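Local coordinates for protein uricase (Arthrobacter globiformis, PDB 2YZC) that catalyses the oxidation of uric acid to 5-hydroxyisourate, which is processed further to (S)-allantoin, at residues Glu87-Leu92 with Arg133-Glu138; Phe82-Glu87 with Asp198-Tyr203; Leu153-Ser158 with Leu182-Ser187; Phe114-Asn119 with Ser126-Glu131. All coordinates share one frame; numbering follows the deposited sequence.

Interaction 1: residues Glu87-Leu92 with Arg133-Glu138; sequences EFLLRL and RTAVLE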
loop_
_atom_site.group_PDB
_atom_site.type_symbol
_atom_site.label_atom_id
_atom_site.label_comp_id
_atom_site.label_asym_id
_atom_site.label_seq_id
_atom_site.Cartn_x
_atom_site.Cartn_y
_atom_site.Cartn_z
ATOM N N GLU A 87 -27.695 5.297 -9.331
ATOM C CA GLU A 87 -28.545 5.123 -10.501
ATOM C C GLU A 87 -27.794 4.435 -11.638
ATOM O O GLU A 87 -28.389 3.720 -12.444
ATOM C CB GLU A 87 -29.104 6.476 -10.940
ATOM C CG GLU A 87 -30.100 7.026 -9.928
ATOM C CD GLU A 87 -30.435 8.480 -10.152
ATOM O OE1 GLU A 87 -31.105 8.792 -11.159
ATOM O OE2 GLU A 87 -30.020 9.311 -9.319
ATOM N N PHE A 88 -26.484 4.638 -11.694
ATOM C CA PHE A 88 -25.675 3.995 -12.721
ATOM C C PHE A 88 -25.667 2.497 -12.429
ATOM O O PHE A 88 -25.847 1.676 -13.328
ATOM C CB PHE A 88 -24.241 4.531 -12.691
ATOM C CG PHE A 88 -23.357 3.970 -13.775
ATOM C CD1 PHE A 88 -23.698 4.116 -15.119
ATOM C CD2 PHE A 88 -22.171 3.316 -13.454
ATOM C CE1 PHE A 88 -22.868 3.618 -16.131
ATOM C CE2 PHE A 88 -21.333 2.814 -14.456
ATOM C CZ PHE A 88 -21.683 2.968 -15.799
ATOM N N LEU A 89 -25.466 2.141 -11.162
ATOM C CA LEU A 89 -25.433 0.736 -10.783
ATOM C C LEU A 89 -26.788 0.069 -11.028
ATOM O O LEU A 89 -26.850 -1.090 -11.451
ATOM C CB LEU A 89 -25.036 0.590 -9.309
ATOM C CG LEU A 89 -23.638 1.076 -8.906
ATOM C CD1 LEU A 89 -23.445 0.867 -7.410
ATOM C CD2 LEU A 89 -22.570 0.325 -9.691
ATOM N N LEU A 90 -27.868 0.799 -10.761
ATOM C CA LEU A 90 -29.213 0.261 -10.964
ATOM C C LEU A 90 -29.442 -0.095 -12.431
ATOM O O LEU A 90 -30.055 -1.121 -12.748
ATOM C CB LEU A 90 -30.263 1.273 -10.489
ATOM C CG LEU A 90 -30.447 1.364 -8.966
ATOM C CD1 LEU A 90 -31.231 2.616 -8.591
ATOM C CD2 LEU A 90 -31.175 0.114 -8.481
ATOM N N ARG A 91 -28.940 0.741 -13.329
ATOM C CA ARG A 91 -29.101 0.461 -14.744
ATOM C C ARG A 91 -28.357 -0.823 -15.108
ATOM O O ARG A 91 -28.894 -1.687 -15.806
ATOM C CB ARG A 91 -28.580 1.620 -15.592
ATOM C CG ARG A 91 -28.837 1.398 -17.073
ATOM C CD ARG A 91 -28.267 2.489 -17.955
ATOM N NE ARG A 91 -28.502 2.155 -19.358
ATOM C CZ ARG A 91 -27.991 2.815 -20.391
ATOM N NH1 ARG A 91 -27.203 3.861 -20.191
ATOM N NH2 ARG A 91 -28.271 2.424 -21.627
ATOM N N LEU A 92 -27.122 -0.947 -14.628
ATOM C CA LEU A 92 -26.311 -2.130 -14.902
ATOM C C LEU A 92 -26.966 -3.396 -14.358
ATOM O O LEU A 92 -27.090 -4.397 -15.064
ATOM C CB LEU A 92 -24.915 -1.974 -14.280
ATOM C CG LEU A 92 -23.944 -1.043 -15.010
ATOM C CD1 LEU A 92 -22.749 -0.708 -14.119
ATOM C CD2 LEU A 92 -23.494 -1.718 -16.302
ATOM N N ARG A 133 -16.548 7.808 -1.451
ATOM C CA ARG A 133 -17.950 7.431 -1.340
ATOM C C ARG A 133 -18.147 6.061 -1.982
ATOM O O ARG A 133 -17.547 5.760 -3.018
ATOM C CB ARG A 133 -18.814 8.486 -2.032
ATOM C CG ARG A 133 -20.285 8.124 -2.202
ATOM C CD ARG A 133 -21.042 9.311 -2.781
ATOM N NE ARG A 133 -22.410 8.971 -3.157
ATOM C CZ ARG A 133 -23.274 9.831 -3.688
ATOM N NH1 ARG A 133 -22.914 11.092 -3.900
ATOM N NH2 ARG A 133 -24.492 9.426 -4.026
ATOM N N THR A 134 -18.984 5.231 -1.362
ATOM C CA THR A 134 -19.231 3.899 -1.884
ATOM C C THR A 134 -20.717 3.617 -2.064
ATOM O O THR A 134 -21.566 4.244 -1.433
ATOM C CB THR A 134 -18.657 2.813 -0.945
ATOM O OG1 THR A 134 -19.379 2.818 0.295
ATOM C CG2 THR A 134 -17.185 3.073 -0.662
ATOM N N ALA A 135 -21.017 2.666 -2.940
ATOM C CA ALA A 135 -22.391 2.256 -3.192
ATOM C C ALA A 135 -22.353 0.794 -3.606
ATOM O O ALA A 135 -21.475 0.371 -4.358
ATOM C CB ALA A 135 -23.020 3.110 -4.299
ATOM N N VAL A 136 -23.298 0.019 -3.089
ATOM C CA VAL A 136 -23.387 -1.393 -3.412
ATOM C C VAL A 136 -24.843 -1.695 -3.682
ATOM O O VAL A 136 -25.716 -1.322 -2.896
ATOM C CB VAL A 136 -22.927 -2.294 -2.239
ATOM C CG1 VAL A 136 -23.204 -3.754 -2.569
ATOM C CG2 VAL A 136 -21.437 -2.094 -1.968
ATOM N N LEU A 137 -25.100 -2.349 -4.806
ATOM C CA LEU A 137 -26.454 -2.737 -5.169
ATOM C C LEU A 137 -26.484 -4.245 -5.287
ATOM O O LEU A 137 -25.584 -4.842 -5.876
ATOM C CB LEU A 137 -26.861 -2.136 -6.528
ATOM C CG LEU A 137 -28.057 -2.831 -7.205
ATOM C CD1 LEU A 137 -29.345 -2.511 -6.455
ATOM C CD2 LEU A 137 -28.172 -2.379 -8.662
ATOM N N GLU A 138 -27.493 -4.870 -4.694
ATOM C CA GLU A 138 -27.648 -6.305 -4.832
ATOM C C GLU A 138 -29.064 -6.542 -5.315
ATOM O O GLU A 138 -30.014 -5.977 -4.777
ATOM C CB GLU A 138 -27.407 -7.051 -3.514
ATOM C CG GLU A 138 -25.940 -7.398 -3.264
ATOM C CD GLU A 138 -25.749 -8.605 -2.351
ATOM O OE1 GLU A 138 -24.583 -8.945 -2.048
ATOM O OE2 GLU A 138 -26.760 -9.221 -1.939
#

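Interaction 2: residues Phe82-Glu87 with Asp198-Tyr203; sequences FATTEE and DFDAVY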
loop_
_atom_site.group_PDB
_atom_site.type_symbol
_atom_site.label_atom_id
_atom_site.label_comp_id
_atom_site.label_asym_id
_atom_site.label_seq_id
_atom_site.Cartn_x
_atom_site.Cartn_y
_atom_site.Cartn_z
ATOM N N PHE A 82 -25.095 9.493 -16.353
ATOM C CA PHE A 82 -25.848 9.017 -15.206
ATOM C C PHE A 82 -25.897 10.110 -14.150
ATOM O O PHE A 82 -24.905 10.801 -13.915
ATOM C CB PHE A 82 -25.210 7.746 -14.631
ATOM C CG PHE A 82 -23.711 7.812 -14.515
ATOM C CD1 PHE A 82 -22.904 7.585 -15.627
ATOM C CD2 PHE A 82 -23.106 8.092 -13.290
ATOM C CE1 PHE A 82 -21.510 7.634 -15.524
ATOM C CE2 PHE A 82 -21.716 8.144 -13.175
ATOM C CZ PHE A 82 -20.914 7.913 -14.296
ATOM N N ALA A 83 -27.058 10.260 -13.520
ATOM C CA ALA A 83 -27.271 11.286 -12.504
ATOM C C ALA A 83 -26.448 11.052 -11.245
ATOM O O ALA A 83 -25.830 11.975 -10.718
ATOM C CB ALA A 83 -28.755 11.360 -12.149
ATOM N N THR A 84 -26.446 9.814 -10.767
ATOM C CA THR A 84 -25.701 9.466 -9.565
ATOM C C THR A 84 -25.076 8.093 -9.746
ATOM O O THR A 84 -25.414 7.364 -10.676
ATOM C CB THR A 84 -26.622 9.395 -8.325
ATOM O OG1 THR A 84 -27.608 8.378 -8.536
ATOM C CG2 THR A 84 -27.323 10.735 -8.084
ATOM N N THR A 85 -24.163 7.753 -8.845
ATOM C CA THR A 85 -23.492 6.465 -8.882
ATOM C C THR A 85 -24.505 5.342 -8.652
ATOM O O THR A 85 -24.477 4.318 -9.338
ATOM C CB THR A 85 -22.396 6.405 -7.804
ATOM O OG1 THR A 85 -21.417 7.416 -8.076
ATOM C CG2 THR A 85 -21.725 5.041 -7.786
ATOM N N GLU A 86 -25.405 5.532 -7.693
ATOM C CA GLU A 86 -26.406 4.509 -7.417
ATOM C C GLU A 86 -27.302 4.245 -8.627
ATOM O O GLU A 86 -27.633 3.098 -8.924
ATOM C CB GLU A 86 -27.254 4.900 -6.201
ATOM C CG GLU A 86 -26.481 4.862 -4.895
ATOM C CD GLU A 86 -25.875 6.206 -4.506
ATOM O OE1 GLU A 86 -25.477 6.983 -5.403
ATOM O OE2 GLU A 86 -25.788 6.478 -3.287
ATOM N N GLU A 87 -27.695 5.297 -9.331
ATOM C CA GLU A 87 -28.545 5.123 -10.501
ATOM C C GLU A 87 -27.794 4.435 -11.638
ATOM O O GLU A 87 -28.389 3.720 -12.444
ATOM C CB GLU A 87 -29.104 6.476 -10.940
ATOM C CG GLU A 87 -30.100 7.026 -9.928
ATOM C CD GLU A 87 -30.435 8.480 -10.152
ATOM O OE1 GLU A 87 -31.105 8.792 -11.159
ATOM O OE2 GLU A 87 -30.020 9.311 -9.319
ATOM N N ASP A 198 -32.810 10.660 -2.937
ATOM C CA ASP A 198 -32.042 11.714 -3.599
ATOM C C ASP A 198 -30.655 11.326 -3.096
ATOM O O ASP A 198 -30.170 11.872 -2.111
ATOM C CB ASP A 198 -32.424 13.098 -3.064
ATOM C CG ASP A 198 -31.644 14.221 -3.732
ATOM O OD1 ASP A 198 -30.492 13.984 -4.151
ATOM O OD2 ASP A 198 -32.173 15.349 -3.824
ATOM N N PHE A 199 -30.047 10.350 -3.762
ATOM C CA PHE A 199 -28.752 9.823 -3.355
ATOM C C PHE A 199 -27.667 10.830 -2.987
ATOM O O PHE A 199 -27.023 10.680 -1.949
ATOM C CB PHE A 199 -28.257 8.840 -4.417
ATOM C CG PHE A 199 -29.157 7.648 -4.589
ATOM C CD1 PHE A 199 -29.288 6.708 -3.572
ATOM C CD2 PHE A 199 -29.893 7.474 -5.759
ATOM C CE1 PHE A 199 -30.136 5.609 -3.717
ATOM C CE2 PHE A 199 -30.745 6.379 -5.911
ATOM C CZ PHE A 199 -30.865 5.446 -4.890
ATOM N N ASP A 200 -27.457 11.849 -3.815
ATOM C CA ASP A 200 -26.440 12.851 -3.502
ATOM C C ASP A 200 -26.800 13.665 -2.255
ATOM O O ASP A 200 -25.947 13.917 -1.406
ATOM C CB ASP A 200 -26.235 13.812 -4.679
ATOM C CG ASP A 200 -25.482 13.176 -5.836
ATOM O OD1 ASP A 200 -24.944 12.058 -5.674
ATOM O OD2 ASP A 200 -25.423 13.809 -6.912
ATOM N N ALA A 201 -28.059 14.076 -2.146
ATOM C CA ALA A 201 -28.487 14.873 -1.000
ATOM C C ALA A 201 -28.392 14.093 0.308
ATOM O O ALA A 201 -27.967 14.633 1.331
ATOM C CB ALA A 201 -29.915 15.381 -1.208
ATOM N N VAL A 202 -28.785 12.825 0.283
ATOM C CA VAL A 202 -28.717 12.017 1.494
ATOM C C VAL A 202 -27.265 11.742 1.875
ATOM O O VAL A 202 -26.906 11.812 3.049
ATOM C CB VAL A 202 -29.488 10.691 1.327
ATOM C CG1 VAL A 202 -29.299 9.810 2.559
ATOM C CG2 VAL A 202 -30.969 10.990 1.124
ATOM N N TYR A 203 -26.416 11.441 0.895
ATOM C CA TYR A 203 -25.010 11.201 1.219
ATOM C C TYR A 203 -24.428 12.430 1.918
ATOM O O TYR A 203 -23.752 12.309 2.938
ATOM C CB TYR A 203 -24.195 10.884 -0.040
ATOM C CG TYR A 203 -22.700 10.829 0.206
ATOM C CD1 TYR A 203 -21.906 11.968 0.075
ATOM C CD2 TYR A 203 -22.083 9.638 0.589
ATOM C CE1 TYR A 203 -20.529 11.921 0.317
ATOM C CE2 TYR A 203 -20.714 9.582 0.834
ATOM C CZ TYR A 203 -19.943 10.724 0.695
ATOM O OH TYR A 203 -18.583 10.661 0.915
HETATM O O HOH W 1 -23.243 10.009 -7.205
HETATM O O HOH W 2 -26.480 7.820 -1.162
#

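Interaction 3: residues Leu153-Ser158 with Leu182-Ser187; sequences LTVLKS and LATDVS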
loop_
_atom_site.group_PDB
_atom_site.type_symbol
_atom_site.label_atom_id
_atom_site.label_comp_id
_atom_site.label_asym_id
_atom_site.label_seq_id
_atom_site.Cartn_x
_atom_site.Cartn_y
_atom_site.Cartn_z
ATOM N N LEU A 153 -12.270 8.730 5.745
ATOM C CA LEU A 153 -12.450 10.049 6.340
ATOM C C LEU A 153 -11.908 10.051 7.768
ATOM O O LEU A 153 -12.587 9.629 8.706
ATOM C CB LEU A 153 -13.930 10.428 6.340
ATOM C CG LEU A 153 -14.303 11.757 7.000
ATOM C CD1 LEU A 153 -13.492 12.898 6.411
ATOM C CD2 LEU A 153 -15.791 11.998 6.809
ATOM N N THR A 154 -10.679 10.534 7.924
ATOM C CA THR A 154 -10.023 10.575 9.226
ATOM C C THR A 154 -10.411 11.798 10.041
ATOM O O THR A 154 -10.349 12.928 9.548
ATOM C CB THR A 154 -8.498 10.546 9.044
ATOM O OG1 THR A 154 -8.147 9.389 8.279
ATOM C CG2 THR A 154 -7.790 10.495 10.397
ATOM N N VAL A 155 -10.810 11.569 11.292
ATOM C CA VAL A 155 -11.213 12.656 12.167
ATOM C C VAL A 155 -10.505 12.576 13.510
ATOM O O VAL A 155 -10.024 11.515 13.911
ATOM C CB VAL A 155 -12.744 12.669 12.400
ATOM C CG1 VAL A 155 -13.461 13.018 11.096
ATOM C CG2 VAL A 155 -13.209 11.319 12.918
ATOM N N LEU A 156 -10.451 13.708 14.199
ATOM C CA LEU A 156 -9.777 13.771 15.482
ATOM C C LEU A 156 -10.291 14.890 16.380
ATOM O O LEU A 156 -10.563 16.005 15.918
ATOM C CB LEU A 156 -8.271 13.955 15.248
ATOM C CG LEU A 156 -7.313 14.085 16.440
ATOM C CD1 LEU A 156 -5.903 13.724 15.979
ATOM C CD2 LEU A 156 -7.359 15.503 17.024
ATOM N N LYS A 157 -10.430 14.569 17.665
ATOM C CA LYS A 157 -10.846 15.537 18.677
ATOM C C LYS A 157 -9.634 15.644 19.596
ATOM O O LYS A 157 -9.130 14.624 20.074
ATOM C CB LYS A 157 -12.042 15.024 19.485
ATOM C CG LYS A 157 -13.275 14.734 18.661
ATOM C CD LYS A 157 -14.521 15.367 19.265
ATOM C CE LYS A 157 -14.761 14.916 20.683
ATOM N NZ LYS A 157 -15.917 15.631 21.299
ATOM N N SER A 158 -9.162 16.866 19.830
ATOM C CA SER A 158 -7.994 17.081 20.680
ATOM C C SER A 158 -8.354 17.067 22.163
ATOM O O SER A 158 -7.478 16.990 23.022
ATOM C CB SER A 158 -7.308 18.399 20.308
ATOM O OG SER A 158 -8.246 19.455 20.200
ATOM N N LEU A 182 -9.167 11.617 20.647
ATOM C CA LEU A 182 -10.005 10.559 20.090
ATOM C C LEU A 182 -9.883 10.748 18.587
ATOM O O LEU A 182 -10.397 11.718 18.041
ATOM C CB LEU A 182 -11.466 10.715 20.529
ATOM C CG LEU A 182 -12.432 9.684 19.927
ATOM C CD1 LEU A 182 -12.016 8.284 20.355
ATOM C CD2 LEU A 182 -13.860 9.973 20.381
ATOM N N ALA A 183 -9.162 9.842 17.937
ATOM C CA ALA A 183 -8.953 9.904 16.493
ATOM C C ALA A 183 -9.411 8.596 15.862
ATOM O O ALA A 183 -9.163 7.517 16.404
ATOM C CB ALA A 183 -7.478 10.132 16.191
ATOM N N THR A 184 -10.073 8.686 14.716
ATOM C CA THR A 184 -10.554 7.487 14.054
ATOM C C THR A 184 -10.700 7.716 12.558
ATOM O O THR A 184 -10.554 8.838 12.075
ATOM C CB THR A 184 -11.933 7.050 14.652
ATOM O OG1 THR A 184 -12.320 5.782 14.113
ATOM C CG2 THR A 184 -13.011 8.063 14.325
ATOM N N ASP A 185 -10.948 6.633 11.829
ATOM C CA ASP A 185 -11.175 6.698 10.387
ATOM C C ASP A 185 -12.644 6.339 10.264
ATOM O O ASP A 185 -13.045 5.228 10.617
ATOM C CB ASP A 185 -10.359 5.651 9.626
ATOM C CG ASP A 185 -8.876 5.914 9.672
ATOM O OD1 ASP A 185 -8.477 7.093 9.566
ATOM O OD2 ASP A 185 -8.104 4.937 9.796
ATOM N N VAL A 186 -13.457 7.269 9.795
ATOM C CA VAL A 186 -14.871 6.981 9.672
ATOM C C VAL A 186 -15.165 6.076 8.485
ATOM O O VAL A 186 -14.893 6.427 7.336
ATOM C CB VAL A 186 -15.705 8.265 9.524
ATOM C CG1 VAL A 186 -17.187 7.909 9.447
ATOM C CG2 VAL A 186 -15.443 9.197 10.702
ATOM N N SER A 187 -15.694 4.896 8.790
ATOM C CA SER A 187 -16.095 3.917 7.789
ATOM C C SER A 187 -17.529 3.613 8.178
ATOM O O SER A 187 -17.775 3.024 9.232
ATOM C CB SER A 187 -15.268 2.630 7.887
ATOM O OG SER A 187 -14.006 2.771 7.264
#

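Interaction 4: residues Phe114-Asn119 with Ser126-Glu131; sequences FWDRIN and SRNKSE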
loop_
_atom_site.group_PDB
_atom_site.type_symbol
_atom_site.label_atom_id
_atom_site.label_comp_id
_atom_site.label_asym_id
_atom_site.label_seq_id
_atom_site.Cartn_x
_atom_site.Cartn_y
_atom_site.Cartn_z
ATOM N N PHE A 114 -13.912 12.102 -5.482
ATOM C CA PHE A 114 -14.273 13.501 -5.641
ATOM C C PHE A 114 -13.182 14.389 -6.216
ATOM O O PHE A 114 -11.992 14.184 -5.965
ATOM C CB PHE A 114 -14.741 14.071 -4.301
ATOM C CG PHE A 114 -15.950 13.370 -3.742
ATOM C CD1 PHE A 114 -15.832 12.499 -2.666
ATOM C CD2 PHE A 114 -17.202 13.557 -4.319
ATOM C CE1 PHE A 114 -16.949 11.819 -2.171
ATOM C CE2 PHE A 114 -18.325 12.882 -3.835
ATOM C CZ PHE A 114 -18.197 12.013 -2.759
ATOM N N TRP A 115 -13.619 15.383 -6.988
ATOM C CA TRP A 115 -12.734 16.346 -7.619
ATOM C C TRP A 115 -13.253 17.760 -7.362
ATOM O O TRP A 115 -14.464 17.988 -7.295
ATOM C CB TRP A 115 -12.676 16.126 -9.135
ATOM C CG TRP A 115 -11.980 14.867 -9.567
ATOM C CD1 TRP A 115 -12.518 13.614 -9.650
ATOM C CD2 TRP A 115 -10.613 14.746 -9.977
ATOM N NE1 TRP A 115 -11.572 12.721 -10.089
ATOM C CE2 TRP A 115 -10.393 13.387 -10.299
ATOM C CE3 TRP A 115 -9.551 15.653 -10.105
ATOM C CZ2 TRP A 115 -9.153 12.911 -10.742
ATOM C CZ3 TRP A 115 -8.314 15.178 -10.546
ATOM C CH2 TRP A 115 -8.129 13.819 -10.857
ATOM N N ASP A 116 -12.327 18.699 -7.215
ATOM C CA ASP A 116 -12.672 20.102 -7.014
ATOM C C ASP A 116 -12.075 20.867 -8.187
ATOM O O ASP A 116 -11.043 20.470 -8.722
ATOM C CB ASP A 116 -12.062 20.640 -5.716
ATOM C CG ASP A 116 -12.570 19.913 -4.490
ATOM O OD1 ASP A 116 -13.798 19.714 -4.383
ATOM O OD2 ASP A 116 -11.741 19.551 -3.631
ATOM N N ARG A 117 -12.722 21.952 -8.595
ATOM C CA ARG A 117 -12.193 22.759 -9.687
ATOM C C ARG A 117 -11.000 23.537 -9.162
ATOM O O ARG A 117 -10.937 23.860 -7.976
ATOM C CB ARG A 117 -13.241 23.756 -10.194
ATOM C CG ARG A 117 -14.437 23.135 -10.887
ATOM C CD ARG A 117 -15.426 24.205 -11.353
ATOM N NE ARG A 117 -16.640 23.585 -11.873
ATOM C CZ ARG A 117 -16.730 23.000 -13.065
ATOM N NH1 ARG A 117 -15.680 22.964 -13.876
ATOM N NH2 ARG A 117 -17.866 22.424 -13.430
ATOM N N ILE A 118 -10.046 23.823 -10.041
ATOM C CA ILE A 118 -8.877 24.603 -9.658
ATOM C C ILE A 118 -9.268 26.060 -9.912
ATOM O O ILE A 118 -9.484 26.456 -11.054
ATOM C CB ILE A 118 -7.646 24.245 -10.521
ATOM C CG1 ILE A 118 -7.224 22.791 -10.259
ATOM C CG2 ILE A 118 -6.504 25.218 -10.222
ATOM C CD1 ILE A 118 -6.064 22.299 -11.125
ATOM N N ASN A 119 -9.385 26.845 -8.846
ATOM C CA ASN A 119 -9.768 28.252 -8.968
ATOM C C ASN A 119 -11.005 28.432 -9.847
ATOM O O ASN A 119 -11.041 29.319 -10.699
ATOM C CB ASN A 119 -8.622 29.077 -9.558
ATOM C CG ASN A 119 -7.351 28.971 -8.749
ATOM O OD1 ASN A 119 -7.356 29.165 -7.534
ATOM N ND2 ASN A 119 -6.245 28.672 -9.424
ATOM N N SER A 126 -8.687 19.229 -9.283
ATOM C CA SER A 126 -7.729 18.598 -8.384
ATOM C C SER A 126 -8.518 17.593 -7.546
ATOM O O SER A 126 -9.679 17.828 -7.212
ATOM C CB SER A 126 -7.037 19.627 -7.478
ATOM O OG SER A 126 -7.932 20.210 -6.551
ATOM N N ARG A 127 -7.894 16.471 -7.215
ATOM C CA ARG A 127 -8.586 15.448 -6.446
ATOM C C ARG A 127 -8.739 15.780 -4.968
ATOM O O ARG A 127 -7.816 16.286 -4.336
ATOM C CB ARG A 127 -7.865 14.102 -6.602
ATOM C CG ARG A 127 -8.660 13.069 -7.396
ATOM C CD ARG A 127 -9.453 12.144 -6.479
ATOM N NE ARG A 127 -8.711 10.907 -6.242
ATOM C CZ ARG A 127 -8.962 10.054 -5.257
ATOM N NH1 ARG A 127 -8.227 8.955 -5.134
ATOM N NH2 ARG A 127 -9.935 10.300 -4.390
ATOM N N ASN A 128 -9.934 15.528 -4.441
ATOM C CA ASN A 128 -10.222 15.720 -3.022
ATOM C C ASN A 128 -10.106 14.291 -2.511
ATOM O O ASN A 128 -11.000 13.477 -2.731
ATOM C CB ASN A 128 -11.651 16.237 -2.806
ATOM C CG ASN A 128 -12.075 16.200 -1.336
ATOM O OD1 ASN A 128 -11.270 15.910 -0.445
ATOM N ND2 ASN A 128 -13.346 16.496 -1.081
ATOM N N LYS A 129 -8.992 13.983 -1.861
ATOM C CA LYS A 129 -8.742 12.629 -1.375
ATOM C C LYS A 129 -9.141 12.387 0.077
ATOM O O LYS A 129 -8.863 11.321 0.625
ATOM C CB LYS A 129 -7.255 12.303 -1.534
ATOM C CG LYS A 129 -6.703 12.499 -2.950
ATOM C CD LYS A 129 -5.248 12.048 -3.033
ATOM C CE LYS A 129 -4.710 12.119 -4.461
ATOM N NZ LYS A 129 -3.266 11.743 -4.517
ATOM N N SER A 130 -9.808 13.357 0.689
ATOM C CA SER A 130 -10.174 13.243 2.098
ATOM C C SER A 130 -11.249 12.228 2.457
ATOM O O SER A 130 -11.455 11.936 3.630
ATOM C CB SER A 130 -10.538 14.624 2.634
ATOM O OG SER A 130 -9.428 15.488 2.451
ATOM N N GLU A 131 -11.927 11.691 1.449
ATOM C CA GLU A 131 -12.951 10.683 1.673
ATOM C C GLU A 131 -13.292 10.018 0.349
ATOM O O GLU A 131 -13.058 10.584 -0.713
ATOM C CB GLU A 131 -14.218 11.309 2.255
ATOM C CG GLU A 131 -14.971 12.184 1.271
ATOM C CD GLU A 131 -16.066 12.993 1.927
ATOM O OE1 GLU A 131 -15.750 13.780 2.850
ATOM O OE2 GLU A 131 -17.239 12.844 1.519
HETATM O O HOH W 3 -12.327 11.212 -3.265
HETATM O O HOH W 4 -15.075 17.703 -3.144
HETATM O O HOH W 5 -8.713 22.752 -6.326
#

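Interaction 1: residues Glu87-Leu92 with Arg133-Glu138
Leu89 and Leu90 of the helix close over Ala135 and Leu137 of the strand, and the side chains that meet are all apolar. Leu89 sends its CD1 methyl over the low spot at Ala135, where it rests 3.9 Å from Ala135 CB and 3.7 Å from Ala135 O. The methyl side chain of Ala135 leaves room for that leucine tip. Two residues on, the bump comes from the strand instead. Leu137 holds CG anti to its backbone N (chi1 161°), and its CD2 methyl lies against the helix backbone, 3.3 Å from Leu89 O and 3.7 Å from Leu90 CA. Its other methyl, CD1, meets Leu90 CD2 at 3.8 Å, and the two leucine side chains cross at about a right angle. The axes of the two segments come within 8.6 Å, 25° apart in direction; Leu89 spans Ala135 and Leu137, while Leu90 adds to Leu137 from the side. Val136 points away from the helix. Strand 131-140 lies between strands 103-117 and 143-157 in the antiparallel sheet; Ile146 of the latter touches both Leu90 and Leu137. Phe88 and Leu92 turn to helix 67-78, and helix 85-99 packs on the sheet with one flank against that helix.

Interaction 2: residues Phe82-Glu87 with Asp198-Tyr203
The ring of Phe199 carries Glu86 CB on one face, 3.5 Å from the centroid and 4° off the normal, a CH-pi contact. At the rim, Glu87 OE2 lies near the ring plane, 4.0 Å from Phe199 CD2, and water 2 sits in plane. Glu86 bends at chi2 (93°), turning CD toward the root of the ring, its carboxylate 27° from the ring plane and OE1 3.5 Å from Phe199 CB. Water 2 donates to Glu86 OE2 and Phe199 O, and Arg133 bridges Glu86 and Asp200, probably easing their repulsion. Thr84 OG1, 3.7 Å from Phe199 CD2, accepts from Glu87 N as N-cap and donates to Glu87 OE2 (2.7 Å), while CG2 meets Asp200 OD1 at 3.6 Å. An alanine at Phe199 takes away the ring covering Glu86 CB and CG and would probably open a gap between the two helix starts. The contact joins the starts of helices 85-99 and 199-216 above strand 143-157, whose Ile146 touches both Glu86 and Phe199.

Interaction 3: residues Leu153-Ser158 with Leu182-Ser187
Thr154 and Asp185 lie side by side, pointing the same way, and Thr154 OG1 donates to Asp185 OD1 at 2.7 Å, nearly along the C-O axis. On the opposite face of the sheet, Val155 CG2 touches Thr184 CG2 at 3.6 Å and Val186 CG2 at 3.8 Å. Thr184 OG1, anti to its own backbone N (chi1 -173°), leaves that methyl cluster to bond Pro248 O. Five backbone hydrogen bonds knit the antiparallel pair, from Val186 N to Leu153 O through to Leu182 N to Lys157 O. Val186 O is buried here without a partner in the model. Further out, Lys250 makes a salt bridge with Asp185 OD1, and Lys129 of the second subunit bonds Thr154 OG1. A valine at Thr154 would probably cost Asp185 OD1 its hydroxyl donor, leaving it to Lys250, and take one acceptor from the neighbouring subunit's lysine. Strand 182-192 pairs on its other side with strand 240-254, helix 199-216 covers Leu153 and Val155, and strand 143-157 pairs with the second subunit, carrying the sheet across the interface.

Interaction 4: residues Phe114-Asn119 with Ser126-Glu131
Trp115 and Arg127 make the tight side: Arg127 CG sits over the six-membered ring of Trp115, 3.3 Å from its centroid and 11° off the normal, a CH-pi contact. The arginine bends at chi2 (-95°), which lays CD 3.3 Å from Phe114 O. Ser126 N meets the indole at its edge, in plane, and Asp41 OD2 accepts a hydrogen bond from NE1. Next to this pair the backbones bind both ways, Asp116 N to Ser126 O at 2.8 Å and Ser126 N to Asp116 O at 2.7 Å. The face bearing Asp116, Ser126 and Asn128 is wetter. Asp116 OD2 touches Asn128 CB at 3.4 Å, but their polar ends meet through water 4, which donates to Asp116 OD1 and accepts from Asn128 ND2. Water 5 joins Ser126 OG to Arg117 O. Where the chain turns its corner, water 3 links Phe114 N, Asn128 O and Glu131 O, and Asn128 OD1 accepts from Ser130 N in an Asx turn. This is an antiparallel beta hairpin whose outer strand, at Ser126, pairs on with the second subunit.

How the interactions relate
Along the chain, interaction 4 is nested inside interaction 1, and the loop closed by interaction 2 encloses both as well as interaction 3, which follows interaction 1. Interactions 1 and 2 are neighbours, centres 9 Å apart, sharing helix 85-99 and Glu87. Interaction 4 lies, centre to centre, about 22 Å from interaction 1 and 18 Å from interaction 2, yet touches both: Phe114 packs on Arg133, and Tyr203 OH probably bonds Glu131. Interaction 3 is about 27 Å from interaction 1, centre to centre, but belongs to the same antiparallel sheet, consistent with the tandem T-fold of uricases, helices laid on a continuous sheet. Interactions 3 and 4 both reach the second subunit, where strand pairing extends the sheet.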